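Local coordinates for Pdx2 protein (Plasmodium falciparum, PDB 2ABW) that hydrolyses glutamine to glutamate and ammonia, which is channelled to the active site of its partner Pdx1 for making pyridoxal 5'-phosphate, the active form of vitamin B6, at residues F195-L200 with A204-F209; P17-F22 with L30-V35. All coordinates share one frame; numbering follows the deposited sequence.

Interaction 1. Residues F195-L200 with A204-F209; sequences FHPELL and AFQQYF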
ATOM      1  N   PHE A 195      -4.471  -6.923   2.546  1.00 16.18           N
ATOM      2  CA  PHE A 195      -5.909  -7.105   2.199  1.00 17.31           C
ATOM      3  C   PHE A 195      -6.325  -6.120   1.105  1.00 17.47           C
ATOM      4  O   PHE A 195      -5.528  -5.291   0.657  1.00 20.05           O
ATOM      5  CB  PHE A 195      -6.782  -6.985   3.451  1.00 16.71           C
ATOM      6  CG  PHE A 195      -6.534  -5.741   4.288  1.00 17.22           C
ATOM      7  CD1 PHE A 195      -7.221  -4.572   4.037  1.00 16.72           C
ATOM      8  CD2 PHE A 195      -5.639  -5.776   5.336  1.00 17.04           C
ATOM      9  CE1 PHE A 195      -7.017  -3.448   4.804  1.00 15.96           C
ATOM     10  CE2 PHE A 195      -5.434  -4.660   6.105  1.00 16.78           C
ATOM     11  CZ  PHE A 195      -6.115  -3.486   5.855  1.00 16.87           C
ATOM     12  N   HIS A 196      -7.562  -6.252   0.684  1.00 16.81           N
ATOM     13  CA  HIS A 196      -8.189  -5.407  -0.336  1.00 17.32           C
ATOM     14  C   HIS A 196      -9.108  -4.402   0.308  1.00 17.51           C
ATOM     15  O   HIS A 196     -10.285  -4.660   0.511  1.00 16.11           O
ATOM     16  CB  HIS A 196      -9.000  -6.291  -1.294  1.00 18.56           C
ATOM     17  CG  HIS A 196      -8.162  -6.928  -2.324  1.00 23.26           C
ATOM     18  ND1 HIS A 196      -7.966  -6.356  -3.558  1.00 25.94           N
ATOM     19  CD2 HIS A 196      -7.431  -8.065  -2.302  1.00 28.20           C
ATOM     20  CE1 HIS A 196      -7.178  -7.148  -4.273  1.00 27.91           C
ATOM     21  NE2 HIS A 196      -6.809  -8.177  -3.521  1.00 25.48           N
ATOM     22  N   PRO A 197      -8.570  -3.201   0.634  1.00 17.12           N
ATOM     23  CA  PRO A 197      -9.387  -2.215   1.375  1.00 16.74           C
ATOM     24  C   PRO A 197     -10.508  -1.666   0.552  1.00 18.08           C
ATOM     25  O   PRO A 197     -11.468  -1.086   1.079  1.00 19.16           O
ATOM     26  CB  PRO A 197      -8.359  -1.091   1.605  1.00 17.26           C
ATOM     27  CG  PRO A 197      -7.376  -1.196   0.493  1.00 18.53           C
ATOM     28  CD  PRO A 197      -7.282  -2.663   0.200  1.00 20.05           C
ATOM     29  N   GLU A 198     -10.465  -1.892  -0.759  1.00 16.17           N
ATOM     30  CA  GLU A 198     -11.497  -1.402  -1.655  1.00 17.38           C
ATOM     31  C   GLU A 198     -12.678  -2.313  -1.793  1.00 18.81           C
ATOM     32  O   GLU A 198     -13.700  -1.899  -2.405  1.00 18.87           O
ATOM     33  CB  GLU A 198     -10.863  -1.085  -3.003  1.00 17.97           C
ATOM     34  CG  GLU A 198     -10.667  -2.249  -3.915  1.00 18.82           C
ATOM     35  CD  GLU A 198      -9.579  -3.299  -3.538  1.00 21.66           C
ATOM     36  OE1 GLU A 198      -8.948  -3.247  -2.456  1.00 19.60           O
ATOM     37  OE2 GLU A 198      -9.449  -4.221  -4.409  1.00 23.90           O
ATOM     38  N   LEU A 199     -12.585  -3.508  -1.227  1.00 16.63           N
ATOM     39  CA  LEU A 199     -13.619  -4.583  -1.446  1.00 17.81           C
ATOM     40  C   LEU A 199     -14.590  -4.724  -0.236  1.00 19.11           C
ATOM     41  O   LEU A 199     -15.491  -5.533  -0.286  1.00 20.81           O
ATOM     42  CB  LEU A 199     -12.960  -5.875  -1.746  1.00 18.00           C
ATOM     43  CG  LEU A 199     -12.204  -6.077  -3.053  1.00 23.48           C
ATOM     44  CD1 LEU A 199     -11.757  -7.554  -3.191  1.00 24.63           C
ATOM     45  CD2 LEU A 199     -13.168  -5.615  -4.074  1.00 26.11           C
ATOM     46  N   LEU A 200     -14.428  -3.915   0.797  1.00 15.74           N
ATOM     47  CA  LEU A 200     -15.401  -3.822   1.908  1.00 17.60           C
ATOM     48  C   LEU A 200     -15.979  -2.432   1.943  1.00 17.92           C
ATOM     49  O   LEU A 200     -15.372  -1.464   1.498  1.00 17.58           O
ATOM     50  CB  LEU A 200     -14.776  -4.187   3.242  1.00 16.76           C
ATOM     51  CG  LEU A 200     -14.266  -5.593   3.324  1.00 21.61           C
ATOM     52  CD1 LEU A 200     -13.596  -5.745   4.752  1.00 21.04           C
ATOM     53  CD2 LEU A 200     -15.374  -6.662   3.151  1.00 19.65           C
ATOM     54  N   ALA A 204     -12.028   2.919   6.340  1.00 15.14           N
ATOM     55  CA  ALA A 204     -11.152   3.288   7.504  1.00 13.49           C
ATOM     56  C   ALA A 204      -9.736   3.505   7.029  1.00 13.45           C
ATOM     57  O   ALA A 204      -9.084   4.477   7.441  1.00 14.80           O
ATOM     58  CB  ALA A 204     -11.172   2.172   8.522  1.00 14.89           C
ATOM     59  N   PHE A 205      -9.167   2.589   6.229  1.00 14.74           N
ATOM     60  CA  PHE A 205      -7.756   2.727   5.838  1.00 13.34           C
ATOM     61  C   PHE A 205      -7.531   3.905   4.876  1.00 13.53           C
ATOM     62  O   PHE A 205      -6.466   4.533   4.839  1.00 13.64           O
ATOM     63  CB  PHE A 205      -7.186   1.417   5.333  1.00 14.07           C
ATOM     64  CG  PHE A 205      -6.945   0.425   6.498  1.00 13.89           C
ATOM     65  CD1 PHE A 205      -7.980  -0.347   6.955  1.00 18.16           C
ATOM     66  CD2 PHE A 205      -5.741   0.425   7.182  1.00 15.30           C
ATOM     67  CE1 PHE A 205      -7.791  -1.185   8.053  1.00 14.60           C
ATOM     68  CE2 PHE A 205      -5.564  -0.444   8.283  1.00 14.28           C
ATOM     69  CZ  PHE A 205      -6.602  -1.157   8.731  1.00 14.27           C
ATOM     70  N   GLN A 206      -8.536   4.129   4.023  1.00 13.08           N
ATOM     71  CA  GLN A 206      -8.490   5.296   3.168  1.00 14.68           C
ATOM     72  C   GLN A 206      -8.443   6.579   3.993  1.00 12.70           C
ATOM     73  O   GLN A 206      -7.652   7.523   3.730  1.00 13.56           O
ATOM     74  CB  GLN A 206      -9.703   5.352   2.206  1.00 13.87           C
ATOM     75  CG  GLN A 206      -9.619   4.278   1.122  1.00 13.75           C
ATOM     76  CD  GLN A 206     -10.093   2.911   1.523  1.00 15.76           C
ATOM     77  OE1 GLN A 206     -10.622   2.767   2.602  1.00 16.04           O
ATOM     78  NE2 GLN A 206      -9.951   1.932   0.612  1.00 16.17           N
ATOM     79  N   GLN A 207      -9.260   6.663   4.994  1.00 13.29           N
ATOM     80  CA  GLN A 207      -9.287   7.817   5.887  1.00 13.91           C
ATOM     81  C   GLN A 207      -7.966   7.976   6.595  1.00 14.47           C
ATOM     82  O   GLN A 207      -7.433   9.095   6.686  1.00 14.67           O
ATOM     83  CB  GLN A 207     -10.426   7.662   6.854  1.00 16.53           C
ATOM     84  CG  GLN A 207     -10.520   8.954   7.696  1.00 16.30           C
ATOM     85  CD  GLN A 207     -11.633   8.913   8.741  1.00 18.60           C
ATOM     86  OE1 GLN A 207     -12.380   7.916   8.872  1.00 22.93           O
ATOM     87  NE2 GLN A 207     -11.725   9.959   9.481  1.00 24.68           N
ATOM     88  N   TYR A 208      -7.408   6.894   7.102  1.00 13.91           N
ATOM     89  CA  TYR A 208      -6.112   6.922   7.792  1.00 13.35           C
ATOM     90  C   TYR A 208      -5.017   7.402   6.854  1.00 14.42           C
ATOM     91  O   TYR A 208      -4.173   8.246   7.193  1.00 14.76           O
ATOM     92  CB  TYR A 208      -5.756   5.544   8.266  1.00 15.65           C
ATOM     93  CG  TYR A 208      -4.525   5.488   9.082  1.00 15.24           C
ATOM     94  CD1 TYR A 208      -4.516   6.010  10.382  1.00 15.13           C
ATOM     95  CD2 TYR A 208      -3.387   4.932   8.635  1.00 16.94           C
ATOM     96  CE1 TYR A 208      -3.364   5.940  11.155  1.00 14.71           C
ATOM     97  CE2 TYR A 208      -2.271   4.817   9.417  1.00 16.61           C
ATOM     98  CZ  TYR A 208      -2.255   5.323  10.671  1.00 15.34           C
ATOM     99  OH  TYR A 208      -1.137   5.275  11.537  1.00 16.97           O
ATOM    100  N   PHE A 209      -5.021   6.865   5.650  1.00 12.91           N
ATOM    101  CA  PHE A 209      -3.955   7.275   4.675  1.00 13.27           C
ATOM    102  C   PHE A 209      -4.177   8.747   4.298  1.00 13.51           C
ATOM    103  O   PHE A 209      -3.194   9.495   4.185  1.00 14.30           O
ATOM    104  CB  PHE A 209      -3.938   6.411   3.434  1.00 13.33           C
ATOM    105  CG  PHE A 209      -2.786   6.746   2.513  1.00 13.03           C
ATOM    106  CD1 PHE A 209      -1.473   6.520   2.976  1.00 12.09           C
ATOM    107  CD2 PHE A 209      -2.938   7.239   1.240  1.00 13.50           C
ATOM    108  CE1 PHE A 209      -0.409   6.869   2.188  1.00 15.87           C
ATOM    109  CE2 PHE A 209      -1.860   7.561   0.458  1.00 14.99           C
ATOM    110  CZ  PHE A 209      -0.634   7.396   0.943  1.00 16.25           C
TER
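One face of the Phe-205 ring receives the edge of Phe-195 in a T-shaped stack: CZ of Phe-195 stands over the centre of the Phe-205 ring, 3.6 Å above its plane. The two ring planes meet at 68°. CE1 of Phe-195 leans on the same face, 3.9 Å from CD1 of Phe-205. Seen from Phe-195, CE2 of Phe-205 lies at the edge, in the ring plane. The Phe-195 side chain takes the crowded position, its CG between backbone N and carbonyl carbon (chi1 51°), and this sends the ring toward the helix that begins at Ala-204. Two phenylalanines suit a buried spot where an edge, slightly positive at its hydrogens, can meet a pi face without any polar group to satisfy. Ala-150 also packs on Phe-195, and Phe-144 and Trp-84 meet Phe-205.

The second point of touch is Pro-197, whose rigid ring stands across the Gln-206 side chain. Bent at chi2, the glutamine chain brings its amide end back to the loop, beside CB and the carbonyl of Pro-197; a long, neutral, polar side chain suits this place because it can carry an amide as far as the proline carbonyl.

The loop also carries two active-site residues of the charge relay. His-196 ND1 donates to Glu-198 OE2 over 2.7 Å at 164°, nearly in the imidazole plane and into the syn lone pair of the carboxylate, as expected of a class I glutamine amidotransferase triad. Pro-197, between the pair, faces the helix. The chemistry thus divides: an aromatic pair, and a proline set against a glutamine amide, join the loop to the helix, while an in-plane bond to ND1 limits rotation of the imidazole, which packs on the nucleophile Cys-87.

Interaction 2. Residues P17-F22 with L30-V35; sequences PHINHF and LNIIQV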
ATOM      1  N   PRO A  17     -11.880   0.892  -8.466  1.00 18.13           N
ATOM      2  CA  PRO A  17     -12.468   0.735  -7.128  1.00 17.97           C
ATOM      3  C   PRO A  17     -11.644   1.384  -6.035  1.00 17.07           C
ATOM      4  O   PRO A  17     -12.234   1.811  -5.045  1.00 17.32           O
ATOM      5  CB  PRO A  17     -12.518  -0.754  -6.893  1.00 19.45           C
ATOM      6  CG  PRO A  17     -12.454  -1.330  -8.247  1.00 20.86           C
ATOM      7  CD  PRO A  17     -11.768  -0.419  -9.176  1.00 19.93           C
ATOM      8  N   HIS A  18     -10.326   1.447  -6.189  1.00 16.06           N
ATOM      9  CA  HIS A  18      -9.540   2.128  -5.206  1.00 16.42           C
ATOM     10  C   HIS A  18      -9.798   3.634  -5.188  1.00 16.88           C
ATOM     11  O   HIS A  18      -9.922   4.267  -4.123  1.00 17.60           O
ATOM     12  CB  HIS A  18      -8.052   1.891  -5.443  1.00 17.76           C
ATOM     13  CG  HIS A  18      -7.633   0.528  -5.059  1.00 15.94           C
ATOM     14  ND1 HIS A  18      -7.224   0.189  -3.775  1.00 20.72           N
ATOM     15  CD2 HIS A  18      -7.612  -0.595  -5.801  1.00 23.42           C
ATOM     16  CE1 HIS A  18      -6.931  -1.098  -3.785  1.00 21.08           C
ATOM     17  NE2 HIS A  18      -7.179  -1.601  -4.985  1.00 22.51           N
ATOM     18  N   ILE A  19      -9.902   4.202  -6.384  1.00 17.60           N
ATOM     19  CA  ILE A  19     -10.269   5.621  -6.523  1.00 17.06           C
ATOM     20  C   ILE A  19     -11.654   5.877  -5.896  1.00 15.67           C
ATOM     21  O   ILE A  19     -11.851   6.817  -5.108  1.00 17.29           O
ATOM     22  CB  ILE A  19     -10.252   6.047  -8.011  1.00 17.42           C
ATOM     23  CG1 ILE A  19      -8.804   6.006  -8.467  1.00 18.65           C
ATOM     24  CG2 ILE A  19     -10.810   7.466  -8.169  1.00 18.84           C
ATOM     25  CD1 ILE A  19      -8.592   6.437  -9.965  1.00 20.16           C
ATOM     26  N   ASN A  20     -12.614   5.055  -6.234  1.00 15.15           N
ATOM     27  CA  ASN A  20     -14.006   5.192  -5.701  1.00 16.11           C
ATOM     28  C   ASN A  20     -14.003   5.209  -4.185  1.00 14.92           C
ATOM     29  O   ASN A  20     -14.747   5.938  -3.573  1.00 15.66           O
ATOM     30  CB  ASN A  20     -14.876   4.049  -6.194  1.00 15.47           C
ATOM     31  CG  ASN A  20     -16.256   4.067  -5.622  1.00 22.72           C
ATOM     32  OD1 ASN A  20     -17.061   4.919  -6.032  1.00 29.18           O
ATOM     33  ND2 ASN A  20     -16.593   3.152  -4.679  1.00 22.81           N
ATOM     34  N   HIS A  21     -13.189   4.340  -3.595  1.00 15.74           N
ATOM     35  CA  HIS A  21     -13.150   4.248  -2.136  1.00 14.95           C
ATOM     36  C   HIS A  21     -12.597   5.503  -1.447  1.00 16.08           C
ATOM     37  O   HIS A  21     -13.037   5.828  -0.353  1.00 17.59           O
ATOM     38  CB  HIS A  21     -12.418   3.008  -1.658  1.00 14.10           C
ATOM     39  CG  HIS A  21     -13.271   2.116  -0.831  1.00 15.93           C
ATOM     40  ND1 HIS A  21     -14.203   1.317  -1.431  1.00 19.03           N
ATOM     41  CD2 HIS A  21     -13.248   1.780   0.477  1.00 17.08           C
ATOM     42  CE1 HIS A  21     -14.751   0.529  -0.501  1.00 18.45           C
ATOM     43  NE2 HIS A  21     -14.252   0.858   0.677  1.00 18.70           N
ATOM     44  N   PHE A  22     -11.706   6.245  -2.108  1.00 14.76           N
ATOM     45  CA  PHE A  22     -11.366   7.530  -1.553  1.00 14.36           C
ATOM     46  C   PHE A  22     -12.432   8.605  -1.779  1.00 13.90           C
ATOM     47  O   PHE A  22     -12.655   9.451  -0.984  1.00 14.81           O
ATOM     48  CB  PHE A  22     -10.062   8.004  -2.180  1.00 15.06           C
ATOM     49  CG  PHE A  22      -8.815   7.424  -1.504  1.00 15.75           C
ATOM     50  CD1 PHE A  22      -8.255   8.050  -0.450  1.00 13.76           C
ATOM     51  CD2 PHE A  22      -8.234   6.247  -1.999  1.00 17.77           C
ATOM     52  CE1 PHE A  22      -7.130   7.467   0.201  1.00 14.91           C
ATOM     53  CE2 PHE A  22      -7.129   5.683  -1.380  1.00 16.26           C
ATOM     54  CZ  PHE A  22      -6.542   6.296  -0.326  1.00 14.41           C
ATOM     55  N   LEU A  30     -10.002  16.986  -0.924  1.00 19.32           N
ATOM     56  CA  LEU A  30      -9.339  15.852  -1.573  1.00 17.73           C
ATOM     57  C   LEU A  30      -9.697  15.674  -3.057  1.00 18.74           C
ATOM     58  O   LEU A  30     -10.867  15.482  -3.446  1.00 20.30           O
ATOM     59  CB  LEU A  30      -9.713  14.565  -0.830  1.00 16.13           C
ATOM     60  CG  LEU A  30      -9.113  13.276  -1.365  1.00 17.46           C
ATOM     61  CD1 LEU A  30      -7.558  13.406  -1.346  1.00 18.68           C
ATOM     62  CD2 LEU A  30      -9.489  12.088  -0.474  1.00 16.58           C
ATOM     63  N   ASN A  31      -8.612  15.611  -3.877  1.00 20.11           N
ATOM     64  CA  ASN A  31      -8.656  15.270  -5.271  1.00 21.41           C
ATOM     65  C   ASN A  31      -7.937  13.947  -5.480  1.00 18.66           C
ATOM     66  O   ASN A  31      -6.860  13.790  -4.887  1.00 18.98           O
ATOM     67  CB  ASN A  31      -7.722  16.266  -5.968  1.00 23.27           C
ATOM     68  CG  ASN A  31      -8.136  17.712  -5.756  1.00 30.50           C
ATOM     69  OD1 ASN A  31      -9.330  18.072  -5.855  1.00 34.45           O
ATOM     70  ND2 ASN A  31      -7.165  18.521  -5.336  1.00 37.74           N
ATOM     71  N   ILE A  32      -8.456  13.084  -6.347  1.00 17.85           N
ATOM     72  CA  ILE A  32      -7.747  11.827  -6.687  1.00 17.04           C
ATOM     73  C   ILE A  32      -7.402  11.818  -8.123  1.00 17.66           C
ATOM     74  O   ILE A  32      -8.186  12.218  -8.969  1.00 18.47           O
ATOM     75  CB  ILE A  32      -8.613  10.596  -6.370  1.00 17.00           C
ATOM     76  CG1 ILE A  32      -9.129  10.600  -4.924  1.00 18.53           C
ATOM     77  CG2 ILE A  32      -7.872   9.332  -6.677  1.00 18.42           C
ATOM     78  CD1 ILE A  32      -8.067  10.386  -3.845  1.00 22.34           C
ATOM     79  N   ILE A  33      -6.161  11.387  -8.423  1.00 15.40           N
ATOM     80  CA  ILE A  33      -5.761  11.267  -9.827  1.00 17.43           C
ATOM     81  C   ILE A  33      -5.196   9.943 -10.137  1.00 16.94           C
ATOM     82  O   ILE A  33      -4.689   9.292  -9.262  1.00 17.28           O
ATOM     83  CB  ILE A  33      -4.743  12.387 -10.236  1.00 16.39           C
ATOM     84  CG1 ILE A  33      -3.406  12.251  -9.563  1.00 17.96           C
ATOM     85  CG2 ILE A  33      -5.309  13.779  -9.943  1.00 21.02           C
ATOM     86  CD1 ILE A  33      -2.323  13.149 -10.153  1.00 20.62           C
ATOM     87  N   GLN A  34      -5.312   9.513 -11.397  1.00 15.93           N
ATOM     88  CA  GLN A  34      -4.596   8.356 -11.826  1.00 17.36           C
ATOM     89  C   GLN A  34      -3.157   8.769 -11.948  1.00 18.15           C
ATOM     90  O   GLN A  34      -2.830   9.915 -12.345  1.00 19.04           O
ATOM     91  CB  GLN A  34      -5.063   7.889 -13.201  1.00 19.20           C
ATOM     92  CG  GLN A  34      -6.412   7.278 -13.276  1.00 20.85           C
ATOM     93  CD  GLN A  34      -6.699   6.809 -14.722  1.00 24.00           C
ATOM     94  OE1 GLN A  34      -5.803   6.286 -15.400  1.00 26.91           O
ATOM     95  NE2 GLN A  34      -7.930   6.977 -15.163  1.00 24.22           N
ATOM     96  N   VAL A  35      -2.252   7.834 -11.697  1.00 16.97           N
ATOM     97  CA  VAL A  35      -0.819   8.059 -11.949  1.00 15.50           C
ATOM     98  C   VAL A  35      -0.314   7.013 -12.949  1.00 15.72           C
ATOM     99  O   VAL A  35      -0.397   5.818 -12.732  1.00 16.14           O
ATOM    100  CB  VAL A  35      -0.004   7.977 -10.678  1.00 16.66           C
ATOM    101  CG1 VAL A  35       1.492   7.930 -10.935  1.00 15.40           C
ATOM    102  CG2 VAL A  35      -0.491   9.114  -9.718  1.00 15.48           C
TER
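With chi1 of Ile-19 at -68° and chi2 fully extended, CG2 and CG1 both lie against Ile-32, and only the last carbon of the ethyl arm, CD1, reaches Gln-34. Ile-32 has a similar first torsion but is folded at chi2 (-69°), which turns its CD1 back to Phe-22 and leaves CG2 for Ile-19. The two isoleucines lie alongside each other, head to tail, their CG2 methyls 3.8 Å apart. CG2 of Ile-32 also lies 3.9 Å from CG1 of Ile-19, so one methyl rests against two carbons of its partner.

Phe-22 lies athwart Ile-32. Ile-32 CD1 approaches Phe-22 CB to 3.5 Å and lies 3.8 Å from Phe-22 CG, at the root of the aromatic side chain. Leu-30 adds a looser touch, its CD2 at 4.2 Å from CD1 of Phe-22.

This is the packing of a beta-alpha-beta crossover: strand 4-9 leads through helix 16-23 into strand 30-35, an outermost strand of the large sheet, paired there in parallel with strand 4-9. The helix segment runs almost antiparallel to the strand segment, at 174°, with 9.2 Å between their axes. Beta-branched Ile-32 is at ease in an extended strand, and Ile-19 supplies a branched apolar surface on the side of the helix that faces the sheet. The broad ring of Phe-22 extends the apolar layer to Trp-84 and Phe-209, while Ile-19 also packs on Val-8.

Gln-34 marks a more polar border of the patch. Its CG lies 4.1 Å from Ile-19 CD1, and its extended chain carries OE1 onward to a hydrogen bond with Ser-10 OG.

Interaction 2 comes first along the chain, in the opening beta-alpha-beta unit, and interaction 1 follows near the end, where the loop after strand 190-193 leads into helix 204-219. Their centres are nonetheless only about 12 Å apart, because helix 16-23 and helix 204-219 pack side by side against the large mixed sheet. Helix 16-23 bridges them: Phe-22 touches Gln-206, and His-21 NE2 is hydrogen-bonded to His-202 O. The loop carrying the charge relay touches both the first helix, through Glu-198 against His-18, and the last, through Phe-195 and Pro-197, so N-terminal and C-terminal elements of the glutaminase meet beside the catalytic residues.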